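Local coordinates for protein leucine--tRNA ligase (Agrobacterium radiobacter, PDB 5AH5) that probably attaches L-leucine to tRNA(Leu) at the expense of ATP, as a class I aminoacyl-tRNA synthetase, at residues D78-P83 / T489-S493; E160-A165 / W415-R421; D140-L146 / V543-Y549. The contacts are given in a common frame with arbitrary orientation. Numbering follows the deposited sequence.

The three contacts join parts of the synthetase that lie far apart in sequence. Interactions 1 and 2 are buried and touch each other: Leu82 CD2 is 3.4 Å from Arg421 CZ, and Val491 CG2 is 3.5 Å from Ile417 CG2. Interaction 1 lines the leucine end of the active site and is held largely through water. Interaction 2 lies in the antiparallel sheet and uses direct hydrogen bonds and a salt bridge. Interaction 3 is only partly buried, its centre about 21 Å from that of interaction 1 and 22 Å from that of interaction 2. It joins the ends of two helices by leucine and valine side chains with a polar edge. Helix 533-546 also packs on residues of interactions 1 and 2.

Interaction 1: D78-P83 / T489-S493; sequences DSFGLP and TFVDS. With LSS (5'-O-(L-leucylsulfamoyl)adenosine), chain I.
Residues 78-83 run as an irregular loop into helix 82-91, with Gly81 at its N-cap. Residues 489-493 form a short, weakly bonded helical turn beside it. The CA atoms of Gly81 and Thr489 are 4.8 Å apart, those of Asp78 and Ser493 7.0 Å. Thr489 (chi1 t) points at the loop. Thr489 CB is 4.2 Å from Gly81 CA, where a side chain would clash; Gly81 phi is 80°. Water 3 accepts from Thr489 N (3.1 Å) and weakly from Leu82 N (3.5 Å). The CA-to-CB bond of Phe490 points away; its ring meets Trp175. This is the leucine end of the class I active site: Asp78 OD2 (chi1 t) accepts a 2.6 Å hydrogen bond from N4, the leucyl amine of the bound leucyl-adenylate analogue. Asp492 (chi1 m) places OD2 3.3 Å from Phe80 CB, at the ring edge, while its OD1 binds Gln134. Water 2 accepts from Phe80 N (3.1 Å) and lies in hydrogen-bonding range of Asp78 OD1 (2.6 Å), Asp492 OD2 (2.7 Å) and Thr489 OG1 (3.1 Å). Ser493 OG (chi1 p) is 3.7 Å from ligand C10. Water 1 bonds Ser493 OG (2.6 Å), Thr489 OG1 (2.8 Å) and Asp78 OD2 (2.7 Å).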
loop_
_atom_site.group_PDB
_atom_site.type_symbol
_atom_site.label_atom_id
_atom_site.label_comp_id
_atom_site.label_asym_id
_atom_site.label_seq_id
_atom_site.Cartn_x
_atom_site.Cartn_y
_atom_site.Cartn_z
ATOM N N ASP B 78 -5.283 -11.688 -7.322
ATOM C CA ASP B 78 -4.216 -11.222 -8.235
ATOM C C ASP B 78 -3.597 -12.523 -8.855
ATOM O O ASP B 78 -2.643 -13.075 -8.352
ATOM C CB ASP B 78 -3.230 -10.383 -7.449
ATOM C CG ASP B 78 -2.473 -9.367 -8.278
ATOM O OD1 ASP B 78 -2.663 -9.297 -9.498
ATOM O OD2 ASP B 78 -1.678 -8.576 -7.669
ATOM N N SER B 79 -4.164 -12.991 -9.987
ATOM C CA SER B 79 -3.968 -14.306 -10.406
ATOM C C SER B 79 -3.194 -14.507 -11.718
ATOM O O SER B 79 -3.065 -15.631 -12.118
ATOM C CB SER B 79 -5.338 -15.021 -10.382
ATOM O OG SER B 79 -6.341 -14.232 -10.918
ATOM N N PHE B 80 -2.698 -13.448 -12.368
ATOM C CA PHE B 80 -1.889 -13.532 -13.559
ATOM C C PHE B 80 -0.418 -13.155 -13.262
ATOM O O PHE B 80 -0.073 -12.606 -12.191
ATOM C CB PHE B 80 -2.398 -12.570 -14.658
ATOM C CG PHE B 80 -3.343 -13.205 -15.729
ATOM C CD1 PHE B 80 -3.220 -14.519 -16.171
ATOM C CD2 PHE B 80 -4.281 -12.400 -16.363
ATOM C CE1 PHE B 80 -4.062 -15.043 -17.154
ATOM C CE2 PHE B 80 -5.081 -12.901 -17.380
ATOM C CZ PHE B 80 -4.991 -14.213 -17.773
ATOM N N GLY B 81 0.426 -13.488 -14.230
ATOM C CA GLY B 81 1.812 -13.154 -14.233
ATOM C C GLY B 81 2.678 -14.048 -13.394
ATOM O O GLY B 81 2.296 -15.121 -12.975
ATOM N N LEU B 82 3.851 -13.535 -13.090
ATOM C CA LEU B 82 4.924 -14.345 -12.606
ATOM C C LEU B 82 4.647 -15.125 -11.385
ATOM O O LEU B 82 5.003 -16.293 -11.355
ATOM C CB LEU B 82 6.177 -13.519 -12.467
ATOM C CG LEU B 82 6.672 -12.899 -13.738
ATOM C CD1 LEU B 82 7.986 -12.191 -13.429
ATOM C CD2 LEU B 82 6.903 -13.970 -14.809
ATOM N N PRO B 83 3.935 -14.529 -10.367
ATOM C CA PRO B 83 3.830 -15.282 -9.147
ATOM C C PRO B 83 3.012 -16.528 -9.191
ATOM O O PRO B 83 3.450 -17.604 -8.692
ATOM C CB PRO B 83 3.302 -14.249 -8.108
ATOM C CG PRO B 83 3.759 -12.949 -8.634
ATOM C CD PRO B 83 3.666 -13.096 -10.146
ATOM N N THR B 489 1.608 -8.469 -14.651
ATOM C CA THR B 489 0.713 -8.507 -13.475
ATOM C C THR B 489 0.414 -7.117 -12.842
ATOM O O THR B 489 -0.697 -6.876 -12.397
ATOM C CB THR B 489 1.220 -9.465 -12.393
ATOM O OG1 THR B 489 0.298 -9.491 -11.309
ATOM C CG2 THR B 489 2.608 -9.114 -11.847
ATOM N N PHE B 490 1.359 -6.182 -12.910
ATOM C CA PHE B 490 1.111 -4.861 -12.362
ATOM C C PHE B 490 0.191 -3.975 -13.192
ATOM O O PHE B 490 -0.345 -2.962 -12.676
ATOM C CB PHE B 490 2.411 -4.153 -11.979
ATOM C CG PHE B 490 3.101 -4.814 -10.828
ATOM C CD1 PHE B 490 2.641 -4.596 -9.513
ATOM C CD2 PHE B 490 4.208 -5.628 -11.023
ATOM C CE1 PHE B 490 3.310 -5.145 -8.445
ATOM C CE2 PHE B 490 4.846 -6.236 -9.955
ATOM C CZ PHE B 490 4.380 -6.000 -8.654
ATOM N N VAL B 491 -0.096 -4.397 -14.419
ATOM C CA VAL B 491 -1.174 -3.754 -15.189
ATOM C C VAL B 491 -2.472 -4.163 -14.550
ATOM O O VAL B 491 -3.249 -3.304 -14.252
ATOM C CB VAL B 491 -1.171 -4.089 -16.738
ATOM C CG1 VAL B 491 -2.309 -3.358 -17.470
ATOM C CG2 VAL B 491 0.140 -3.620 -17.348
ATOM N N ASP B 492 -2.687 -5.456 -14.278
ATOM C CA ASP B 492 -3.931 -5.909 -13.697
ATOM C C ASP B 492 -4.226 -5.122 -12.377
ATOM O O ASP B 492 -5.320 -4.627 -12.135
ATOM C CB ASP B 492 -3.884 -7.368 -13.311
ATOM C CG ASP B 492 -3.462 -8.350 -14.478
ATOM O OD1 ASP B 492 -2.994 -7.950 -15.570
ATOM O OD2 ASP B 492 -3.556 -9.548 -14.200
ATOM N N SER B 493 -3.229 -5.081 -11.521
ATOM C CA SER B 493 -3.395 -4.582 -10.200
ATOM C C SER B 493 -3.319 -3.062 -10.146
ATOM O O SER B 493 -3.472 -2.532 -9.091
ATOM C CB SER B 493 -2.364 -5.266 -9.269
ATOM O OG SER B 493 -1.030 -5.038 -9.659
HETATM C C1 LSS I . 0.683 -8.947 -3.365
HETATM N N1 LSS I . 3.521 -10.152 6.947
HETATM O O1 LSS I . 1.628 -8.400 -2.841
HETATM S S1 LSS I . 0.796 -10.864 -1.819
HETATM C C2 LSS I . 2.704 -9.123 6.730
HETATM N N2 LSS I . 0.211 -10.117 -2.973
HETATM O O2 LSS I . 2.268 -7.079 2.256
HETATM N N3 LSS I . 2.059 -8.930 5.559
HETATM O O3 LSS I . -0.269 -6.276 1.533
HETATM C C4 LSS I . 2.247 -9.830 4.565
HETATM N N4 LSS I . -0.879 -9.211 -5.296
HETATM O O4 LSS I . -0.310 -9.511 2.178
HETATM C C5 LSS I . 3.155 -10.873 4.704
HETATM O O5 LSS I . 0.583 -9.979 -0.507
HETATM C C6 LSS I . 3.817 -11.015 5.911
HETATM N N6 LSS I . 4.659 -12.069 6.073
HETATM C C7 LSS I . -1.241 -6.118 -5.298
HETATM N N7 LSS I . 3.171 -11.566 3.536
HETATM C C8 LSS I . 2.335 -10.939 2.664
HETATM C C9 LSS I . -0.644 -6.976 -4.180
HETATM N N9 LSS I . 1.755 -9.898 3.318
HETATM C CA LSS I . 0.038 -8.304 -4.558
HETATM C C10 LSS I . -0.096 -5.541 -6.145
HETATM C C11 LSS I . -2.172 -5.038 -4.641
HETATM O O1A LSS I . 2.232 -11.174 -1.798
HETATM C C21 LSS I . 0.829 -8.921 2.782
HETATM C C22 LSS I . 1.450 -8.080 1.722
HETATM C C23 LSS I . 0.236 -7.521 0.976
HETATM C C24 LSS I . -0.740 -8.670 1.126
HETATM C C25 LSS I . -0.725 -9.617 -0.075
HETATM O O2A LSS I . 0.051 -12.067 -1.513
HETATM O O HOH W 1 0.033 -7.441 -9.433
HETATM O O HOH W 2 -2.593 -10.423 -11.867
HETATM O O HOH W 3 4.023 -10.387 -14.598
#

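Interaction 2: E160-A165 / W415-R421; sequences EQTVLA and WSISRQR
The two segments run antiparallel to each other, with CA atoms 5.1 Å apart at Thr162 and Gln420 and 4.9 Å at Ala165 and Ser416. Side chains make the direct hydrogen bonds between them. Gln420 N donates to Thr162 OG1 (3.0 Å, Thr162 chi1 t). Val163 N donates to Gln420 OE1 (2.8 Å), and Gln420 NE2 binds Asp485. Both segments belong to a large antiparallel sheet: strand 162-164 pairs with 153-157, and 415-419 with 182-191 and 486-487. Gln161 and Thr162 form a G1 beta bulge opposite Asp157; Gln420 centres an inverse gamma turn. Arg421 NH2 bonds Glu160 O at 2.7 Å and forms a salt bridge to Glu160 OE1, also 2.7 Å; its NH1 pairs with Glu85. Arg419 folds back on its own segment: its NH2 donates to Ser416 O (2.7 Å), its NH1 to Ser418 O (2.9 Å), and its NE forms a salt bridge with Asp488. Water 4 donates to Leu164 O (2.7 Å) and bonds Ser416 OG (3.1 Å). Ala165 CB meets the Trp415 ring edge, 3.8 Å from CD1.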
loop_
_atom_site.group_PDB
_atom_site.type_symbol
_atom_site.label_atom_id
_atom_site.label_comp_id
_atom_site.label_asym_id
_atom_site.label_seq_id
_atom_site.Cartn_x
_atom_site.Cartn_y
_atom_site.Cartn_z
ATOM N N GLU B 160 13.896 -15.661 -15.856
ATOM C CA GLU B 160 12.453 -15.615 -16.151
ATOM C C GLU B 160 12.233 -15.726 -17.636
ATOM O O GLU B 160 11.092 -15.968 -18.056
ATOM C CB GLU B 160 11.787 -14.273 -15.811
ATOM C CG GLU B 160 11.528 -13.859 -14.402
ATOM C CD GLU B 160 11.006 -14.918 -13.466
ATOM O OE1 GLU B 160 10.226 -15.805 -13.853
ATOM O OE2 GLU B 160 11.407 -14.818 -12.297
ATOM N N GLN B 161 13.264 -15.393 -18.423
ATOM C CA GLN B 161 13.130 -15.324 -19.871
ATOM C C GLN B 161 12.085 -14.284 -20.256
ATOM O O GLN B 161 11.279 -14.464 -21.176
ATOM C CB GLN B 161 12.849 -16.737 -20.474
ATOM C CG GLN B 161 14.067 -17.676 -20.360
ATOM C CD GLN B 161 15.124 -17.317 -21.418
ATOM O OE1 GLN B 161 14.874 -17.474 -22.625
ATOM N NE2 GLN B 161 16.288 -16.818 -20.990
ATOM N N THR B 162 12.127 -13.154 -19.587
ATOM C CA THR B 162 11.301 -12.068 -20.034
ATOM C C THR B 162 11.855 -10.738 -19.765
ATOM O O THR B 162 12.721 -10.548 -18.905
ATOM C CB THR B 162 9.848 -12.187 -19.454
ATOM O OG1 THR B 162 9.031 -11.081 -19.883
ATOM C CG2 THR B 162 9.845 -12.307 -17.964
ATOM N N VAL B 163 11.311 -9.796 -20.508
ATOM C CA VAL B 163 11.549 -8.415 -20.231
ATOM C C VAL B 163 10.865 -8.080 -18.868
ATOM O O VAL B 163 9.854 -8.689 -18.521
ATOM C CB VAL B 163 10.998 -7.578 -21.398
ATOM C CG1 VAL B 163 10.826 -6.133 -21.029
ATOM C CG2 VAL B 163 11.866 -7.724 -22.583
ATOM N N LEU B 164 11.474 -7.192 -18.085
ATOM C CA LEU B 164 10.924 -6.692 -16.792
ATOM C C LEU B 164 10.881 -5.159 -16.807
ATOM O O LEU B 164 11.692 -4.526 -17.447
ATOM C CB LEU B 164 11.801 -7.111 -15.614
ATOM C CG LEU B 164 11.815 -8.603 -15.318
ATOM C CD1 LEU B 164 12.752 -8.804 -14.164
ATOM C CD2 LEU B 164 10.446 -9.205 -15.045
ATOM N N ALA B 165 9.937 -4.576 -16.078
ATOM C CA ALA B 165 9.898 -3.110 -15.845
ATOM C C ALA B 165 11.051 -2.666 -14.924
ATOM O O ALA B 165 11.581 -3.466 -14.210
ATOM C CB ALA B 165 8.548 -2.707 -15.233
ATOM N N TRP B 415 7.305 2.719 -18.501
ATOM C CA TRP B 415 6.926 1.434 -17.936
ATOM C C TRP B 415 6.746 0.354 -19.037
ATOM O O TRP B 415 5.736 0.391 -19.752
ATOM C CB TRP B 415 5.598 1.692 -17.262
ATOM C CG TRP B 415 4.966 0.545 -16.542
ATOM C CD1 TRP B 415 5.538 -0.611 -16.191
ATOM C CD2 TRP B 415 3.633 0.507 -16.073
ATOM N NE1 TRP B 415 4.619 -1.413 -15.541
ATOM C CE2 TRP B 415 3.441 -0.729 -15.458
ATOM C CE3 TRP B 415 2.575 1.411 -16.115
ATOM C CZ2 TRP B 415 2.254 -1.086 -14.866
ATOM C CZ3 TRP B 415 1.369 1.052 -15.539
ATOM C CH2 TRP B 415 1.228 -0.202 -14.914
ATOM N N SER B 416 7.685 -0.595 -19.127
ATOM C CA SER B 416 7.542 -1.837 -19.915
ATOM C C SER B 416 6.498 -2.737 -19.328
ATOM O O SER B 416 6.686 -3.224 -18.203
ATOM C CB SER B 416 8.783 -2.741 -19.865
ATOM O OG SER B 416 9.888 -2.069 -20.311
ATOM N N ILE B 417 5.494 -3.055 -20.127
ATOM C CA ILE B 417 4.385 -3.930 -19.751
ATOM C C ILE B 417 4.287 -5.238 -20.505
ATOM O O ILE B 417 3.602 -6.153 -20.047
ATOM C CB ILE B 417 3.022 -3.199 -19.765
ATOM C CG1 ILE B 417 2.719 -2.545 -21.123
ATOM C CG2 ILE B 417 3.047 -2.142 -18.672
ATOM C CD1 ILE B 417 1.263 -2.151 -21.323
ATOM N N SER B 418 4.991 -5.355 -21.615
ATOM C CA SER B 418 4.976 -6.584 -22.383
ATOM C C SER B 418 5.940 -7.630 -21.831
ATOM O O SER B 418 7.094 -7.347 -21.527
ATOM C CB SER B 418 5.167 -6.324 -23.881
ATOM O OG SER B 418 6.185 -5.390 -24.186
ATOM N N ARG B 419 5.413 -8.833 -21.677
ATOM C CA ARG B 419 6.118 -9.933 -21.074
ATOM C C ARG B 419 6.094 -11.122 -22.042
ATOM O O ARG B 419 5.049 -11.428 -22.593
ATOM C CB ARG B 419 5.439 -10.290 -19.740
ATOM C CG ARG B 419 5.418 -9.088 -18.796
ATOM C CD ARG B 419 6.816 -8.788 -18.294
ATOM N NE ARG B 419 6.778 -7.657 -17.369
ATOM C CZ ARG B 419 7.008 -6.415 -17.704
ATOM N NH1 ARG B 419 7.360 -6.092 -18.953
ATOM N NH2 ARG B 419 6.902 -5.467 -16.773
ATOM N N GLN B 420 7.213 -11.825 -22.179
ATOM C CA GLN B 420 7.302 -13.006 -23.099
ATOM C C GLN B 420 6.921 -14.197 -22.308
ATOM O O GLN B 420 7.679 -15.157 -22.114
ATOM C CB GLN B 420 8.684 -13.163 -23.770
ATOM C CG GLN B 420 9.111 -11.934 -24.633
ATOM C CD GLN B 420 9.287 -10.627 -23.791
ATOM O OE1 GLN B 420 9.966 -10.673 -22.797
ATOM N NE2 GLN B 420 8.659 -9.511 -24.173
ATOM N N ARG B 421 5.674 -14.177 -21.891
ATOM C CA ARG B 421 5.145 -15.194 -20.980
ATOM C C ARG B 421 3.734 -15.583 -21.388
ATOM O O ARG B 421 3.040 -14.772 -21.908
ATOM C CB ARG B 421 5.106 -14.546 -19.596
ATOM C CG ARG B 421 6.472 -14.517 -18.978
ATOM C CD ARG B 421 6.471 -15.813 -18.232
ATOM N NE ARG B 421 7.724 -16.010 -17.714
ATOM C CZ ARG B 421 7.981 -16.635 -16.569
ATOM N NH1 ARG B 421 7.059 -17.234 -15.812
ATOM N NH2 ARG B 421 9.225 -16.676 -16.242
HETATM O O HOH W 4 12.677 -2.522 -18.970
#

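Interaction 3: D140-L146 / V543-Y549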
loop_
_atom_site.group_PDB
_atom_site.type_symbol
_atom_site.label_atom_id
_atom_site.label_comp_id
_atom_site.label_asym_id
_atom_site.label_seq_id
_atom_site.Cartn_x
_atom_site.Cartn_y
_atom_site.Cartn_z
ATOM N N ASP B 140 -8.028 1.733 -25.357
ATOM C CA ASP B 140 -8.252 3.198 -25.104
ATOM C C ASP B 140 -6.949 3.953 -24.864
ATOM O O ASP B 140 -6.643 4.962 -25.549
ATOM C CB ASP B 140 -9.309 3.402 -24.035
ATOM C CG ASP B 140 -9.882 4.814 -24.016
ATOM O OD1 ASP B 140 -9.848 5.525 -25.040
ATOM O OD2 ASP B 140 -10.339 5.229 -22.925
ATOM N N LEU B 141 -6.093 3.426 -24.000
ATOM C CA LEU B 141 -4.807 4.086 -23.751
ATOM C C LEU B 141 -3.913 4.086 -24.985
ATOM O O LEU B 141 -3.151 5.050 -25.213
ATOM C CB LEU B 141 -4.081 3.448 -22.561
ATOM C CG LEU B 141 -4.491 4.001 -21.163
ATOM C CD1 LEU B 141 -5.935 3.734 -20.743
ATOM C CD2 LEU B 141 -3.533 3.398 -20.147
ATOM N N TYR B 142 -3.977 2.996 -25.773
ATOM C CA TYR B 142 -3.280 2.945 -27.064
ATOM C C TYR B 142 -3.792 4.003 -28.048
ATOM O O TYR B 142 -2.990 4.766 -28.565
ATOM C CB TYR B 142 -3.386 1.545 -27.684
ATOM C CG TYR B 142 -2.721 1.410 -29.044
ATOM C CD1 TYR B 142 -1.348 1.644 -29.230
ATOM C CD2 TYR B 142 -3.472 1.041 -30.146
ATOM C CE1 TYR B 142 -0.753 1.532 -30.492
ATOM C CE2 TYR B 142 -2.901 0.919 -31.400
ATOM C CZ TYR B 142 -1.559 1.165 -31.564
ATOM O OH TYR B 142 -1.082 0.992 -32.817
ATOM N N ARG B 143 -5.103 4.077 -28.292
ATOM C CA ARG B 143 -5.658 5.194 -29.129
ATOM C C ARG B 143 -5.292 6.616 -28.682
ATOM O O ARG B 143 -5.085 7.471 -29.512
ATOM C CB ARG B 143 -7.181 5.130 -29.241
ATOM C CG ARG B 143 -7.654 3.905 -30.002
ATOM C CD ARG B 143 -9.086 3.987 -30.520
ATOM N NE ARG B 143 -9.349 2.847 -31.422
ATOM C CZ ARG B 143 -8.932 2.747 -32.701
ATOM N NH1 ARG B 143 -8.223 3.723 -33.292
ATOM N NH2 ARG B 143 -9.225 1.654 -33.411
ATOM N N LYS B 144 -5.204 6.867 -27.384
ATOM C CA LYS B 144 -4.885 8.216 -26.901
ATOM C C LYS B 144 -3.395 8.465 -26.755
ATOM O O LYS B 144 -3.008 9.483 -26.204
ATOM C CB LYS B 144 -5.571 8.516 -25.556
ATOM C CG LYS B 144 -7.062 8.213 -25.494
ATOM C CD LYS B 144 -7.917 9.223 -26.223
ATOM C CE LYS B 144 -9.190 8.586 -26.790
ATOM N NZ LYS B 144 -10.151 8.178 -25.732
ATOM N N GLY B 145 -2.545 7.539 -27.190
ATOM C CA GLY B 145 -1.105 7.742 -27.112
ATOM C C GLY B 145 -0.449 7.483 -25.762
ATOM O O GLY B 145 0.735 7.656 -25.650
ATOM N N LEU B 146 -1.183 7.027 -24.753
ATOM C CA LEU B 146 -0.570 6.716 -23.447
ATOM C C LEU B 146 0.183 5.397 -23.478
ATOM O O LEU B 146 1.208 5.262 -22.834
ATOM C CB LEU B 146 -1.624 6.721 -22.347
ATOM C CG LEU B 146 -2.096 8.169 -22.148
ATOM C CD1 LEU B 146 -3.581 8.230 -21.868
ATOM C CD2 LEU B 146 -1.260 8.851 -21.088
ATOM N N VAL B 543 -4.400 8.827 -15.194
ATOM C CA VAL B 543 -4.697 8.564 -16.600
ATOM C C VAL B 543 -6.210 8.393 -16.770
ATOM O O VAL B 543 -6.799 9.069 -17.594
ATOM C CB VAL B 543 -3.913 7.332 -17.142
ATOM C CG1 VAL B 543 -4.415 6.950 -18.528
ATOM C CG2 VAL B 543 -2.451 7.641 -17.204
ATOM N N LEU B 544 -6.833 7.525 -15.968
ATOM C CA LEU B 544 -8.243 7.276 -16.110
ATOM C C LEU B 544 -9.095 8.484 -15.747
ATOM O O LEU B 544 -10.193 8.673 -16.307
ATOM C CB LEU B 544 -8.691 6.023 -15.291
ATOM C CG LEU B 544 -8.035 4.689 -15.687
ATOM C CD1 LEU B 544 -8.332 3.603 -14.652
ATOM C CD2 LEU B 544 -8.470 4.256 -17.091
ATOM N N HIS B 545 -8.608 9.290 -14.814
ATOM C CA HIS B 545 -9.233 10.578 -14.480
ATOM C C HIS B 545 -9.233 11.463 -15.729
ATOM O O HIS B 545 -10.300 11.778 -16.277
ATOM C CB HIS B 545 -8.489 11.230 -13.305
ATOM C CG HIS B 545 -8.995 12.579 -12.911
ATOM N ND1 HIS B 545 -8.203 13.495 -12.256
ATOM C CD2 HIS B 545 -10.200 13.170 -13.056
ATOM C CE1 HIS B 545 -8.901 14.589 -12.011
ATOM N NE2 HIS B 545 -10.118 14.414 -12.480
ATOM N N ASP B 546 -8.059 11.743 -16.260
ATOM C CA ASP B 546 -7.974 12.562 -17.475
ATOM C C ASP B 546 -8.828 12.027 -18.638
ATOM O O ASP B 546 -9.352 12.817 -19.399
ATOM C CB ASP B 546 -6.550 12.675 -17.998
ATOM C CG ASP B 546 -5.603 13.260 -17.020
ATOM O OD1 ASP B 546 -6.001 13.886 -15.997
ATOM O OD2 ASP B 546 -4.393 13.064 -17.264
ATOM N N LEU B 547 -9.000 10.714 -18.754
ATOM C CA LEU B 547 -9.795 10.191 -19.865
ATOM C C LEU B 547 -11.271 10.062 -19.567
ATOM O O LEU B 547 -11.985 9.558 -20.401
ATOM C CB LEU B 547 -9.303 8.813 -20.266
ATOM C CG LEU B 547 -7.856 8.653 -20.677
ATOM C CD1 LEU B 547 -7.658 7.201 -21.090
ATOM C CD2 LEU B 547 -7.465 9.582 -21.777
ATOM N N GLY B 548 -11.733 10.442 -18.374
ATOM C CA GLY B 548 -13.179 10.487 -18.104
ATOM C C GLY B 548 -13.787 9.324 -17.364
ATOM O O GLY B 548 -14.988 9.348 -17.051
ATOM N N TYR B 549 -13.000 8.302 -17.023
ATOM C CA TYR B 549 -13.620 7.172 -16.328
ATOM C C TYR B 549 -14.063 7.508 -14.892
ATOM O O TYR B 549 -15.038 6.923 -14.357
ATOM C CB TYR B 549 -12.674 6.000 -16.298
ATOM C CG TYR B 549 -12.388 5.382 -17.680
ATOM C CD1 TYR B 549 -11.399 5.909 -18.491
ATOM C CD2 TYR B 549 -13.129 4.314 -18.159
ATOM C CE1 TYR B 549 -11.144 5.385 -19.733
ATOM C CE2 TYR B 549 -12.887 3.776 -19.420
ATOM C CZ TYR B 549 -11.887 4.322 -20.191
ATOM O OH TYR B 549 -11.553 3.826 -21.421
HETATM O O HOH W 5 -11.567 7.827 -23.268
#
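Five apolar side chains make the centre of this contact: Leu141 and Leu146 on one side, Val543, Leu544 and Leu547 on the other. Val543 CG1 lies 4.0 Å from Leu141 CG and 3.7 Å from Leu146 CD1. Leu547 fits against the same two leucines, with its CD1 3.9 Å from Leu141 CD1 and its CD2 4.1 Å from Leu146 CD1. Leu544 adds a looser touch, CD2 to Leu141 CD1 at 4.5 Å. Farther out, Lys144 lays its aliphatic part on Leu547, CG to CD2 at 4.0 Å. The polar edge is built round Asp140. Asp140 OD2 accepts a very short hydrogen bond of 2.4 Å from Tyr549 OH, and Asp140 OD1 forms a salt bridge of 2.8 Å with Lys144 NZ, one helical turn on. Water 5 donates to Asp140 OD2 at 2.9 Å and weakly to Leu547 O at 3.4 Å.

The contact joins the C-terminal ends of helices 128-143 and 533-546. A Schellman motif ends helix 533-546: Gly548 has a positive phi, with Gly548 N bonded to His545 O (2.9 Å) and Tyr549 N to Leu544 O (2.9 Å). This turn brings Tyr549 back toward Asp140. In the chain, helix 533-546 comes between strands 520-524 and 556-560 of the parallel sheet. Helix 128-143 also reaches Leu544 and Tyr549 through Leu137, and beyond its end the chain continues into strand 147-151 of the antiparallel sheet.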